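Local coordinates for protein uricase (Bacillus fastidiosus, PDB 4R8X) that probably oxidises urate with molecular oxygen to 5-hydroxyisourate, the first step from urate to allantoin, at residues Leu22-Lys26 and Pro219-Ala224; Ile28-Phe33 and Glu226-Ile231; Gly51-Leu55 and Ser104-Ala108; Leu92-Cys96 and Val109-Ala113; Leu253-Arg258 and Glu318-Leu322. All coordinates share one frame. Residues are numbered along the deposited sequence.

Contact 1: residues Leu22-Lys26 and Pro219-Ala224; sequences LKGLK and PANYVA
Residues Leu22-Lys26 are extended except at Gly24, whose phi/psi of 87/31° would jam a side chain against the preceding carbonyl. The contact links the excursion between strands 5-17 and 40-50 to the second half of the tandem tunnelling fold (T-fold) of uricases. Pro219-Ala224 starts as a short 3-10 turn, closed by Tyr222 N to Pro219 O at 3.1 Å. It then runs out to Ala224, the N-cap of helix 225-238. The two CA traces come closest at Leu25 and Ala220, 4.8 Å apart. Pro219 drives its ring carbon CB to 3.0 Å from Lys23 O. Leu25 (chi1 m, chi2 t) puts CD2 at the edge of the Tyr222 ring, 3.9 Å from Tyr222 CD2, and CD1 3.7 Å from Ala224 CB. Leu22 CD2 lies 3.8 Å from Tyr222 CE2. The Tyr222 hydroxyl bonds to Glu89. Water completes the seam. One molecule bonds Lys26 N at 2.9 Å and Tyr222 O at 2.6 Å. A second lies 2.8 Å from both Lys26 NZ and Ala220 O.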
# COMPACT_ATOMS: atom_id res chain seq x y z
N LEU D 22 -1.32 13.12 -30.14
CA LEU D 22 -0.14 12.53 -30.73
C LEU D 22 -0.61 11.63 -31.88
O LEU D 22 -1.30 10.65 -31.65
CB LEU D 22 0.62 11.73 -29.66
CG LEU D 22 1.87 10.94 -30.07
CD1 LEU D 22 2.97 11.87 -30.59
CD2 LEU D 22 2.36 10.13 -28.90
N LYS D 23 -0.26 12.00 -33.11
CA LYS D 23 -0.72 11.26 -34.29
C LYS D 23 0.44 10.98 -35.22
O LYS D 23 1.38 11.76 -35.26
CB LYS D 23 -1.76 12.07 -35.07
CG LYS D 23 -3.08 12.28 -34.38
CD LYS D 23 -4.04 13.02 -35.31
CE LYS D 23 -5.38 13.27 -34.64
NZ LYS D 23 -6.26 14.08 -35.52
N GLY D 24 0.37 9.90 -35.99
CA GLY D 24 1.37 9.66 -37.02
C GLY D 24 2.60 8.91 -36.55
O GLY D 24 3.70 9.11 -37.07
N LEU D 25 2.42 8.04 -35.57
CA LEU D 25 3.51 7.21 -35.09
C LEU D 25 3.91 6.19 -36.16
O LEU D 25 3.16 5.93 -37.10
CB LEU D 25 3.11 6.52 -33.79
CG LEU D 25 2.72 7.47 -32.65
CD1 LEU D 25 2.12 6.73 -31.46
CD2 LEU D 25 3.93 8.31 -32.22
N LYS D 26 5.10 5.61 -36.01
CA LYS D 26 5.59 4.62 -36.97
C LYS D 26 4.77 3.34 -36.86
O LYS D 26 4.55 2.84 -35.76
CB LYS D 26 7.07 4.33 -36.70
CG LYS D 26 7.71 3.35 -37.67
CD LYS D 26 9.09 2.94 -37.17
CE LYS D 26 10.01 2.54 -38.31
NZ LYS D 26 10.42 3.73 -39.11
N PRO D 219 6.26 13.06 -35.22
CA PRO D 219 5.81 11.85 -34.53
C PRO D 219 6.30 10.56 -35.17
O PRO D 219 6.29 9.53 -34.50
CB PRO D 219 4.29 11.95 -34.61
CG PRO D 219 4.02 13.40 -34.75
CD PRO D 219 5.12 13.92 -35.61
N ALA D 220 6.72 10.62 -36.43
CA ALA D 220 7.28 9.44 -37.08
C ALA D 220 8.54 8.97 -36.36
O ALA D 220 8.91 7.80 -36.44
CB ALA D 220 7.57 9.72 -38.53
N ASN D 221 9.21 9.90 -35.68
CA ASN D 221 10.43 9.60 -34.94
C ASN D 221 10.23 9.48 -33.44
O ASN D 221 11.20 9.29 -32.71
CB ASN D 221 11.49 10.66 -35.20
CG ASN D 221 11.86 10.75 -36.66
OD1 ASN D 221 11.78 9.77 -37.39
ND2 ASN D 221 12.26 11.94 -37.08
N TYR D 222 8.98 9.62 -32.98
CA TYR D 222 8.66 9.49 -31.57
C TYR D 222 8.31 8.05 -31.24
O TYR D 222 7.48 7.44 -31.92
CB TYR D 222 7.49 10.39 -31.16
CG TYR D 222 7.20 10.28 -29.67
CD1 TYR D 222 8.04 10.88 -28.75
CD2 TYR D 222 6.12 9.53 -29.19
CE1 TYR D 222 7.82 10.78 -27.39
CE2 TYR D 222 5.89 9.41 -27.82
CZ TYR D 222 6.75 10.03 -26.93
OH TYR D 222 6.53 9.94 -25.58
N VAL D 223 8.93 7.52 -30.19
CA VAL D 223 8.65 6.16 -29.76
C VAL D 223 7.64 6.20 -28.62
O VAL D 223 7.95 6.62 -27.52
CB VAL D 223 9.94 5.44 -29.31
CG1 VAL D 223 9.63 4.00 -28.92
CG2 VAL D 223 10.98 5.47 -30.42
N ALA D 224 6.42 5.75 -28.90
CA ALA D 224 5.39 5.70 -27.86
C ALA D 224 5.62 4.49 -26.96
O ALA D 224 5.86 3.37 -27.44
CB ALA D 224 4.00 5.64 -28.49
O HOH W 1 6.62 5.59 -33.50
O HOH W 2 9.23 6.23 -38.76

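Contact 2: residues Ile28-Phe33 and Glu226-Ile231; sequences IPESNF and EQVRDI
Ile28-Ser31 form a type I beta turn; from its last residue, Ser31, which is extended, the chain runs on to Phe33. The turn lies against the helical segment Glu226-Ile231. The closest CA pairs are Glu30 with Ile231 at 5.2 Å and Ser31 with Asp230 at 5.5 Å.

The direct polar link is Ser31 OG (chi1 t) donating to Asp230 OD2 at 2.6 Å. The same OG accepts from Phe33 N at 3.0 Å, an ST turn, so one hydroxyl shapes its own loop and ties it to the helix. Asp230 OD1 pairs with Arg229 NE at 2.9 Å in a salt bridge. Water bonds Asn32 N at 2.9 Å and Asp230 OD2 at 3.0 Å. Another water bonds Gln227 NE2 at 2.7 Å and Phe33 O at 2.6 Å.

In the T-fold of this family, helices pack on one side of an antiparallel sheet. Here the loop between strands 22-23 and 35-36 lies along helix 225-238, the first helix of the second T-fold half.

Apolar contacts flank the polar link. Ile28 CD1 reaches Ile231 CG1 at 3.7 Å, and Glu30 CB reaches the same CG1 at 3.8 Å. Phe33 (chi1 t) turns a ring face to Glu226 CB, a CH-pi contact 3.5 Å from the centroid. The carboxylates of Glu30 and Glu226 form salt bridges with Arg258 and Lys36, respectively. Asn32 packs on Val129 of the second subunit.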
# COMPACT_ATOMS: atom_id res chain seq x y z
N ILE D 28 4.32 -0.51 -36.91
CA ILE D 28 5.15 -1.69 -36.68
C ILE D 28 4.28 -2.94 -36.59
O ILE D 28 3.10 -2.84 -36.22
CB ILE D 28 6.03 -1.55 -35.41
CG1 ILE D 28 5.18 -1.41 -34.15
CG2 ILE D 28 7.01 -0.39 -35.56
CD1 ILE D 28 5.99 -1.49 -32.88
N PRO D 29 4.85 -4.12 -36.91
CA PRO D 29 4.07 -5.36 -36.92
C PRO D 29 3.56 -5.77 -35.54
O PRO D 29 2.54 -6.47 -35.44
CB PRO D 29 5.07 -6.41 -37.42
CG PRO D 29 6.10 -5.64 -38.16
CD PRO D 29 6.20 -4.31 -37.47
N GLU D 30 4.25 -5.35 -34.48
CA GLU D 30 3.91 -5.78 -33.13
C GLU D 30 2.75 -5.01 -32.49
O GLU D 30 2.32 -5.36 -31.38
CB GLU D 30 5.14 -5.66 -32.21
CG GLU D 30 6.24 -6.67 -32.50
CD GLU D 30 7.10 -6.31 -33.69
OE1 GLU D 30 7.07 -5.15 -34.15
OE2 GLU D 30 7.81 -7.22 -34.18
N SER D 31 2.26 -3.97 -33.15
CA SER D 31 1.36 -3.01 -32.50
C SER D 31 0.35 -2.38 -33.46
O SER D 31 0.64 -2.18 -34.63
CB SER D 31 2.19 -1.90 -31.83
OG SER D 31 1.38 -0.99 -31.11
N ASN D 32 -0.83 -2.06 -32.93
CA ASN D 32 -1.82 -1.27 -33.64
C ASN D 32 -1.86 0.16 -33.14
O ASN D 32 -2.68 0.96 -33.61
CB ASN D 32 -3.21 -1.89 -33.49
CG ASN D 32 -3.48 -2.97 -34.51
OD1 ASN D 32 -2.92 -2.95 -35.60
ND2 ASN D 32 -4.36 -3.90 -34.16
N PHE D 33 -1.00 0.49 -32.18
CA PHE D 33 -1.04 1.80 -31.54
C PHE D 33 -0.33 2.82 -32.41
O PHE D 33 0.89 2.79 -32.53
CB PHE D 33 -0.35 1.74 -30.17
CG PHE D 33 -0.60 2.94 -29.31
CD1 PHE D 33 -1.69 2.98 -28.45
CD2 PHE D 33 0.26 4.03 -29.34
CE1 PHE D 33 -1.92 4.09 -27.65
CE2 PHE D 33 0.03 5.14 -28.54
CZ PHE D 33 -1.05 5.17 -27.69
N GLU D 226 3.57 2.81 -25.44
CA GLU D 226 2.58 1.78 -25.74
C GLU D 226 3.06 0.84 -26.84
O GLU D 226 2.74 -0.35 -26.83
CB GLU D 226 1.25 2.43 -26.15
CG GLU D 226 0.51 3.08 -24.98
CD GLU D 226 0.92 4.52 -24.70
OE1 GLU D 226 0.23 5.16 -23.88
OE2 GLU D 226 1.90 5.02 -25.28
N GLN D 227 3.81 1.38 -27.79
CA GLN D 227 4.39 0.55 -28.85
C GLN D 227 5.42 -0.41 -28.28
O GLN D 227 5.48 -1.58 -28.65
CB GLN D 227 5.03 1.41 -29.92
CG GLN D 227 4.07 2.28 -30.67
CD GLN D 227 4.76 3.12 -31.72
OE1 GLN D 227 5.48 4.07 -31.40
NE2 GLN D 227 4.56 2.77 -32.98
N VAL D 228 6.22 0.10 -27.35
CA VAL D 228 7.24 -0.70 -26.69
C VAL D 228 6.60 -1.81 -25.86
O VAL D 228 7.05 -2.95 -25.89
CB VAL D 228 8.15 0.20 -25.83
CG1 VAL D 228 9.09 -0.64 -24.99
CG2 VAL D 228 8.98 1.14 -26.73
N ARG D 229 5.53 -1.47 -25.14
CA ARG D 229 4.76 -2.44 -24.38
C ARG D 229 4.24 -3.55 -25.31
O ARG D 229 4.32 -4.74 -24.99
CB ARG D 229 3.61 -1.73 -23.66
CG ARG D 229 2.73 -2.59 -22.75
CD ARG D 229 1.52 -3.16 -23.49
NE ARG D 229 0.85 -2.15 -24.32
CZ ARG D 229 0.03 -1.22 -23.85
NH1 ARG D 229 -0.24 -1.16 -22.55
NH2 ARG D 229 -0.53 -0.35 -24.68
N ASP D 230 3.70 -3.15 -26.46
CA ASP D 230 3.20 -4.12 -27.43
C ASP D 230 4.31 -5.00 -28.01
O ASP D 230 4.09 -6.19 -28.26
CB ASP D 230 2.44 -3.42 -28.56
CG ASP D 230 1.12 -2.84 -28.09
OD1 ASP D 230 0.64 -3.20 -26.99
OD2 ASP D 230 0.56 -2.00 -28.84
N ILE D 231 5.50 -4.44 -28.23
CA ILE D 231 6.63 -5.26 -28.67
C ILE D 231 6.98 -6.29 -27.59
O ILE D 231 7.13 -7.48 -27.87
CB ILE D 231 7.87 -4.42 -29.01
CG1 ILE D 231 7.60 -3.59 -30.27
CG2 ILE D 231 9.09 -5.31 -29.23
CD1 ILE D 231 8.69 -2.58 -30.54
O HOH W 3 -1.54 -3.40 -30.44
O HOH W 4 2.51 1.09 -33.60

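Contact 3: residues Gly51-Leu55 and Ser104-Ala108; sequences GEQLL and SHLDA
Gln53 lays its side chain over the CA and CB of His105, with Gln53 NE2 3.8 Å from His105 CA and OE1 3.8 Å from His105 CB. It stands in the 3-10 turn of residues 52-54, which follows strand 40-50 and is held by Leu54 N to Gly51 O at 3.0 Å. The partner, Ser104-Ala108, leads from helix 88-102 into strand 108-125. The closest CA pairs are Gly51 with Asp107 at 4.5 Å and Gln53 with His105 at 6.4 Å. Gly51 fits because a CB there would come within 3.1 Å of both Asp107 N and His105 O. Leu54 CD2 meets the edge of the His105 ring, 4.3 Å from His105 CD2, and lies 4.4 Å from Leu106 CD2. Asp107 (chi1 m) accepts from Glu52 N through OD2 at 3.0 Å. Asp107 and Ala108 both face Lys50, a classic beta bulge where strand 108-125 begins to pair with strand 40-50 in the T-fold sheet. His105 also packs on Ile183 of the third subunit. One water bonds Gln53 N at 3.0 Å and His105 O at 2.6 Å. Another donates to Glu52 OE2 at 2.6 Å and, weakly, Asp107 OD1 at 3.0 Å. Glu52 OE2 and Asp107 OD2 are 4.6 Å apart; the backbone donor and shared water probably offset their repulsion.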
# COMPACT_ATOMS: atom_id res chain seq x y z
N GLY D 51 21.36 24.63 -7.99
CA GLY D 51 22.28 25.72 -8.27
C GLY D 51 23.13 26.06 -7.07
O GLY D 51 22.66 26.02 -5.94
N GLU D 52 24.38 26.42 -7.32
CA GLU D 52 25.29 26.79 -6.25
C GLU D 52 24.74 27.95 -5.41
O GLU D 52 25.06 28.07 -4.23
CB GLU D 52 26.66 27.17 -6.82
CG GLU D 52 26.60 28.28 -7.87
CD GLU D 52 27.97 28.83 -8.23
OE1 GLU D 52 28.86 28.84 -7.35
OE2 GLU D 52 28.16 29.25 -9.39
N GLN D 53 23.91 28.79 -6.03
CA GLN D 53 23.34 29.93 -5.32
C GLN D 53 22.27 29.57 -4.29
O GLN D 53 21.78 30.46 -3.59
CB GLN D 53 22.81 30.95 -6.32
CG GLN D 53 23.90 31.60 -7.16
CD GLN D 53 23.41 32.79 -7.93
OE1 GLN D 53 22.87 33.74 -7.36
NE2 GLN D 53 23.57 32.75 -9.25
N LEU D 54 21.92 28.29 -4.19
CA LEU D 54 20.96 27.85 -3.18
C LEU D 54 21.64 27.54 -1.84
O LEU D 54 20.97 27.23 -0.86
CB LEU D 54 20.21 26.60 -3.67
CG LEU D 54 19.46 26.76 -5.00
CD1 LEU D 54 18.74 25.48 -5.38
CD2 LEU D 54 18.48 27.93 -4.92
N LEU D 55 22.96 27.62 -1.79
CA LEU D 55 23.69 27.13 -0.62
C LEU D 55 23.27 27.82 0.67
O LEU D 55 23.04 27.16 1.68
CB LEU D 55 25.20 27.26 -0.83
CG LEU D 55 26.05 26.77 0.34
CD1 LEU D 55 25.92 25.26 0.55
CD2 LEU D 55 27.50 27.18 0.13
N SER D 104 17.08 33.22 -13.08
CA SER D 104 18.46 33.27 -13.56
C SER D 104 19.45 32.64 -12.58
O SER D 104 20.54 32.23 -12.98
CB SER D 104 18.86 34.71 -13.84
OG SER D 104 18.81 35.47 -12.65
N HIS D 105 19.07 32.57 -11.31
CA HIS D 105 19.95 32.04 -10.26
C HIS D 105 19.99 30.51 -10.19
O HIS D 105 20.76 29.94 -9.42
CB HIS D 105 19.55 32.61 -8.90
CG HIS D 105 18.19 32.18 -8.46
ND1 HIS D 105 17.04 32.78 -8.91
CD2 HIS D 105 17.79 31.20 -7.61
CE1 HIS D 105 15.99 32.20 -8.36
NE2 HIS D 105 16.42 31.23 -7.57
N LEU D 106 19.14 29.85 -10.97
CA LEU D 106 19.15 28.40 -11.03
C LEU D 106 20.16 27.93 -12.07
O LEU D 106 20.29 28.54 -13.14
CB LEU D 106 17.77 27.89 -11.42
CG LEU D 106 16.62 28.27 -10.49
CD1 LEU D 106 15.31 27.71 -11.03
CD2 LEU D 106 16.89 27.81 -9.06
N ASP D 107 20.88 26.84 -11.77
CA ASP D 107 21.83 26.24 -12.71
C ASP D 107 21.22 25.06 -13.47
O ASP D 107 21.61 24.78 -14.59
CB ASP D 107 23.08 25.72 -11.98
CG ASP D 107 23.88 26.80 -11.28
OD1 ASP D 107 23.77 27.98 -11.66
OD2 ASP D 107 24.64 26.46 -10.35
N ALA D 108 20.28 24.36 -12.85
CA ALA D 108 19.67 23.20 -13.49
C ALA D 108 18.29 22.94 -12.89
O ALA D 108 18.03 23.31 -11.74
CB ALA D 108 20.55 21.96 -13.34
O HOH W 5 26.72 28.35 -11.41
O HOH W 6 23.03 28.86 -8.86
O HOH W 7 24.83 31.00 -10.77

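Contact 4: residues Leu92-Cys96 and Val109-Ala113; sequences LQYVC and VRLEA
Helix segment Leu92-Cys96 lies roughly antiparallel to strand segment Val109-Ala113. Their axes approach to 8.2 Å, with 151° between N-to-C directions. The closest CA pairs are Cys96 with Val109 at 5.4 Å and Leu92 with Leu111 at 5.9 Å. Leu92, Val95 and Cys96, spaced i, i+3 and i+4, line the bumpy side of the helix that meets Val109, Leu111 and Ala113, the inward residues of the strand.

Leu111 is the main bump on the strand. Its CD2 fits between Val95 CG1, 4.0 Å away, and Cys96 SG, 3.8 Å away. Leu92 (chi1 m, chi2 t) is the answering bump on the helix. It settles over the hollow between Leu111 and the small Ala113: its CD2 is 3.9 Å from Leu111 CB and its CD1 3.9 Å from Ala113 CB. Cys96 (chi1 m) fills the space at the other end, with SG 4.3 Å from Val109 CG1. The CA-to-CB bonds of Arg110 and Glu112 point away. These two form a salt bridge, Arg110 NE to Glu112 OE2 at 2.8 Å, and Arg110 NH1 also bridges to Glu149 and Glu161.

This is the helix-on-sheet layer of the first T-fold half, where helices 69-82 and 88-102 lie in the connection from strand 40-50 to strand 108-125. Strands 40-50 and 143-153 flank strand 108-125 and supply Val47, Val148 and Val150 to the same packing. Ile76 of helix 69-82 meets Val95.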
# COMPACT_ATOMS: atom_id res chain seq x y z
N LEU D 92 7.97 17.97 -20.21
CA LEU D 92 8.98 18.12 -19.18
C LEU D 92 10.12 19.04 -19.61
O LEU D 92 10.57 19.88 -18.83
CB LEU D 92 9.52 16.75 -18.75
CG LEU D 92 8.51 15.78 -18.13
CD1 LEU D 92 9.27 14.61 -17.52
CD2 LEU D 92 7.59 16.45 -17.09
N GLN D 93 10.57 18.90 -20.85
CA GLN D 93 11.64 19.79 -21.31
C GLN D 93 11.17 21.24 -21.38
O GLN D 93 11.90 22.15 -21.00
CB GLN D 93 12.21 19.36 -22.65
CG GLN D 93 13.40 20.21 -23.05
CD GLN D 93 14.13 19.66 -24.24
OE1 GLN D 93 13.98 18.50 -24.61
NE2 GLN D 93 14.93 20.51 -24.87
N TYR D 94 9.94 21.43 -21.87
CA TYR D 94 9.29 22.74 -21.92
C TYR D 94 9.30 23.41 -20.55
O TYR D 94 9.67 24.58 -20.41
CB TYR D 94 7.87 22.56 -22.46
CG TYR D 94 6.94 23.75 -22.42
CD1 TYR D 94 7.16 24.88 -23.20
CD2 TYR D 94 5.77 23.70 -21.66
CE1 TYR D 94 6.27 25.94 -23.17
CE2 TYR D 94 4.89 24.76 -21.63
CZ TYR D 94 5.14 25.88 -22.39
OH TYR D 94 4.25 26.92 -22.36
N VAL D 95 8.90 22.67 -19.52
CA VAL D 95 8.86 23.20 -18.16
C VAL D 95 10.24 23.51 -17.58
O VAL D 95 10.43 24.56 -16.98
CB VAL D 95 8.07 22.26 -17.22
CG1 VAL D 95 8.20 22.69 -15.76
CG2 VAL D 95 6.60 22.20 -17.63
N CYS D 96 11.19 22.59 -17.77
CA CYS D 96 12.57 22.81 -17.34
C CYS D 96 13.13 24.10 -17.92
O CYS D 96 13.70 24.92 -17.20
CB CYS D 96 13.46 21.66 -17.81
SG CYS D 96 13.27 20.09 -16.95
N VAL D 109 17.42 22.36 -13.71
CA VAL D 109 16.09 21.95 -13.28
C VAL D 109 15.79 20.53 -13.75
O VAL D 109 15.98 20.22 -14.92
CB VAL D 109 15.01 22.90 -13.84
CG1 VAL D 109 13.61 22.44 -13.40
CG2 VAL D 109 15.27 24.33 -13.39
N ARG D 110 15.33 19.69 -12.83
CA ARG D 110 15.01 18.30 -13.15
C ARG D 110 13.53 18.04 -12.97
O ARG D 110 12.97 18.32 -11.90
CB ARG D 110 15.77 17.37 -12.21
CG ARG D 110 15.53 15.88 -12.45
CD ARG D 110 16.30 15.05 -11.44
NE ARG D 110 16.19 13.61 -11.67
CZ ARG D 110 16.97 12.94 -12.51
NH1 ARG D 110 17.90 13.60 -13.20
NH2 ARG D 110 16.84 11.63 -12.67
N LEU D 111 12.90 17.51 -14.00
CA LEU D 111 11.51 17.07 -13.91
C LEU D 111 11.43 15.57 -14.12
O LEU D 111 12.03 15.03 -15.05
CB LEU D 111 10.65 17.76 -14.97
CG LEU D 111 9.86 19.01 -14.60
CD1 LEU D 111 8.75 18.69 -13.59
CD2 LEU D 111 10.80 20.12 -14.11
N GLU D 112 10.68 14.91 -13.24
CA GLU D 112 10.35 13.50 -13.39
C GLU D 112 8.83 13.39 -13.46
O GLU D 112 8.12 14.15 -12.81
CB GLU D 112 10.85 12.70 -12.19
CG GLU D 112 12.35 12.72 -12.04
CD GLU D 112 12.83 12.06 -10.77
OE1 GLU D 112 12.02 11.42 -10.07
OE2 GLU D 112 14.04 12.20 -10.46
N ALA D 113 8.32 12.45 -14.25
CA ALA D 113 6.87 12.30 -14.31
C ALA D 113 6.46 10.85 -14.43
O ALA D 113 7.12 10.04 -15.08
CB ALA D 113 6.29 13.14 -15.44

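Contact 5: residues Leu253-Arg258 and Glu318-Leu322; sequences LTILDR and EYVAL
The last residues of the chain, Glu318-Leu322, run largely extended past the final turns of helix 244-258. The nearest CA pairs are Thr254 with Ala321 at 6.6 Å and Leu253 with Tyr319 at 7.9 Å.

Tyr319 (chi1 t) reaches in to the helix. Its OH donates to Asp257 OD2 at 2.6 Å, and its CE1 rests 3.7 Å from Leu253 CB. Asp257 (chi1 t) has a second partner, as its OD1 takes a salt bridge from Lys312 of helix 305-312. Arg258 is shared in the same way. Arg258 NH2 donates to Leu322 O of the terminal carboxylate at 2.7 Å, while Arg258 NE forms a salt bridge with Glu30. Ala321 CB lies 3.7 Å from Arg258 NH2. The Thr254 hydroxyl bonds to His250 O, a turn back in the helix. Water also donates to Thr254 OG1 at 2.8 Å and to Val320 O at 2.7 Å, which ties in the tail backbone.

The contact fastens the C-terminal tail to the helix layer of the second T-fold half. Leu322 also packs on Pro29 and Glu30, and on Gly124 of the second subunit. The C-terminal residues are crucial for thermostability under physiological conditions. The tyrosine hydroxyl, terminal carboxylate and bridging water are each bonded to helix side chains. These polar bonds and the packing of the Tyr319 ring together hold the tail, consistent with that role.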
# COMPACT_ATOMS: atom_id res chain seq x y z
N LEU D 253 16.41 -6.31 -28.42
CA LEU D 253 16.82 -6.36 -29.83
C LEU D 253 15.69 -5.93 -30.75
O LEU D 253 15.90 -5.20 -31.72
CB LEU D 253 17.27 -7.78 -30.22
CG LEU D 253 18.55 -8.33 -29.58
CD1 LEU D 253 18.72 -9.80 -29.96
CD2 LEU D 253 19.78 -7.52 -29.99
N THR D 254 14.49 -6.42 -30.46
CA THR D 254 13.32 -6.14 -31.30
C THR D 254 12.97 -4.66 -31.27
O THR D 254 12.66 -4.07 -32.30
CB THR D 254 12.10 -7.00 -30.90
OG1 THR D 254 12.49 -8.38 -30.87
CG2 THR D 254 10.98 -6.83 -31.90
N ILE D 255 13.01 -4.06 -30.08
CA ILE D 255 12.73 -2.63 -29.95
C ILE D 255 13.75 -1.81 -30.75
O ILE D 255 13.39 -0.91 -31.51
CB ILE D 255 12.70 -2.17 -28.47
CG1 ILE D 255 11.57 -2.85 -27.69
CG2 ILE D 255 12.58 -0.66 -28.39
CD1 ILE D 255 11.75 -2.80 -26.18
N LEU D 256 15.03 -2.13 -30.58
CA LEU D 256 16.10 -1.47 -31.33
C LEU D 256 15.94 -1.64 -32.85
O LEU D 256 16.24 -0.72 -33.62
CB LEU D 256 17.45 -1.99 -30.85
CG LEU D 256 17.79 -1.61 -29.41
CD1 LEU D 256 19.00 -2.37 -28.87
CD2 LEU D 256 17.99 -0.11 -29.26
N ASP D 257 15.48 -2.81 -33.27
CA ASP D 257 15.23 -3.11 -34.68
C ASP D 257 14.13 -2.22 -35.26
O ASP D 257 14.27 -1.64 -36.34
CB ASP D 257 14.86 -4.58 -34.83
CG ASP D 257 15.21 -5.15 -36.19
OD1 ASP D 257 15.71 -4.42 -37.08
OD2 ASP D 257 15.00 -6.37 -36.38
N ARG D 258 13.02 -2.11 -34.53
CA ARG D 258 11.89 -1.31 -34.97
C ARG D 258 12.18 0.19 -34.91
O ARG D 258 11.64 0.96 -35.70
CB ARG D 258 10.65 -1.60 -34.13
CG ARG D 258 10.15 -3.01 -34.26
CD ARG D 258 9.89 -3.38 -35.71
NE ARG D 258 9.39 -4.75 -35.79
CZ ARG D 258 9.74 -5.63 -36.72
NH1 ARG D 258 10.60 -5.30 -37.67
NH2 ARG D 258 9.23 -6.85 -36.69
N GLU D 318 19.88 -16.52 -33.09
CA GLU D 318 18.51 -17.01 -32.99
C GLU D 318 17.51 -15.87 -33.12
O GLU D 318 16.30 -16.10 -33.13
CB GLU D 318 18.30 -17.75 -31.66
CG GLU D 318 19.10 -19.03 -31.54
CD GLU D 318 18.87 -19.73 -30.22
OE1 GLU D 318 18.43 -19.07 -29.26
OE2 GLU D 318 19.12 -20.96 -30.14
N TYR D 319 18.00 -14.64 -33.22
CA TYR D 319 17.12 -13.49 -33.32
C TYR D 319 16.27 -13.48 -34.59
O TYR D 319 16.79 -13.59 -35.71
CB TYR D 319 17.91 -12.18 -33.23
CG TYR D 319 17.04 -10.97 -33.48
CD1 TYR D 319 16.09 -10.58 -32.55
CD2 TYR D 319 17.15 -10.24 -34.66
CE1 TYR D 319 15.28 -9.49 -32.77
CE2 TYR D 319 16.34 -9.14 -34.89
CZ TYR D 319 15.41 -8.78 -33.94
OH TYR D 319 14.60 -7.69 -34.15
N VAL D 320 14.96 -13.35 -34.40
CA VAL D 320 14.02 -13.21 -35.51
C VAL D 320 12.99 -12.14 -35.17
O VAL D 320 12.63 -11.95 -34.02
CB VAL D 320 13.28 -14.54 -35.82
CG1 VAL D 320 14.26 -15.60 -36.30
CG2 VAL D 320 12.50 -15.02 -34.61
N ALA D 321 12.53 -11.44 -36.20
CA ALA D 321 11.49 -10.44 -36.02
C ALA D 321 10.46 -10.59 -37.13
O ALA D 321 10.75 -11.12 -38.20
CB ALA D 321 12.09 -9.03 -36.04
N LEU D 322 9.24 -10.14 -36.86
CA LEU D 322 8.19 -10.17 -37.86
C LEU D 322 8.59 -9.37 -39.09
O LEU D 322 9.28 -8.36 -38.97
CB LEU D 322 6.89 -9.62 -37.28
CG LEU D 322 6.25 -10.47 -36.18
CD1 LEU D 322 5.06 -9.75 -35.56
CD2 LEU D 322 5.84 -11.82 -36.74
OXT LEU D 322 8.23 -9.70 -40.23
O HOH W 8 11.23 -10.24 -32.49

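In the fold
Contact 4 is buried and largely apolar, the helix-on-sheet core of the first half of the chain. Contact 3 adjoins it in sequence, in the loop that leads into the same strand. Its centre is about 30 Å from the centre of the chain, and there backbone, acids and water replace hydrocarbon packing. Contacts 1, 2 and 5 form a second group, partly buried. Contacts 1 and 2 bring the loop around residues 22-33 to helix 225-238 and its lead-in. Contacts 2 and 5 meet through Glu30 and Arg258, and helices 225-238 and 244-258 pack side by side. Contact 1 relies on leucines and water; contacts 2 and 5 add charged and hydroxyl side chains to apolar packing.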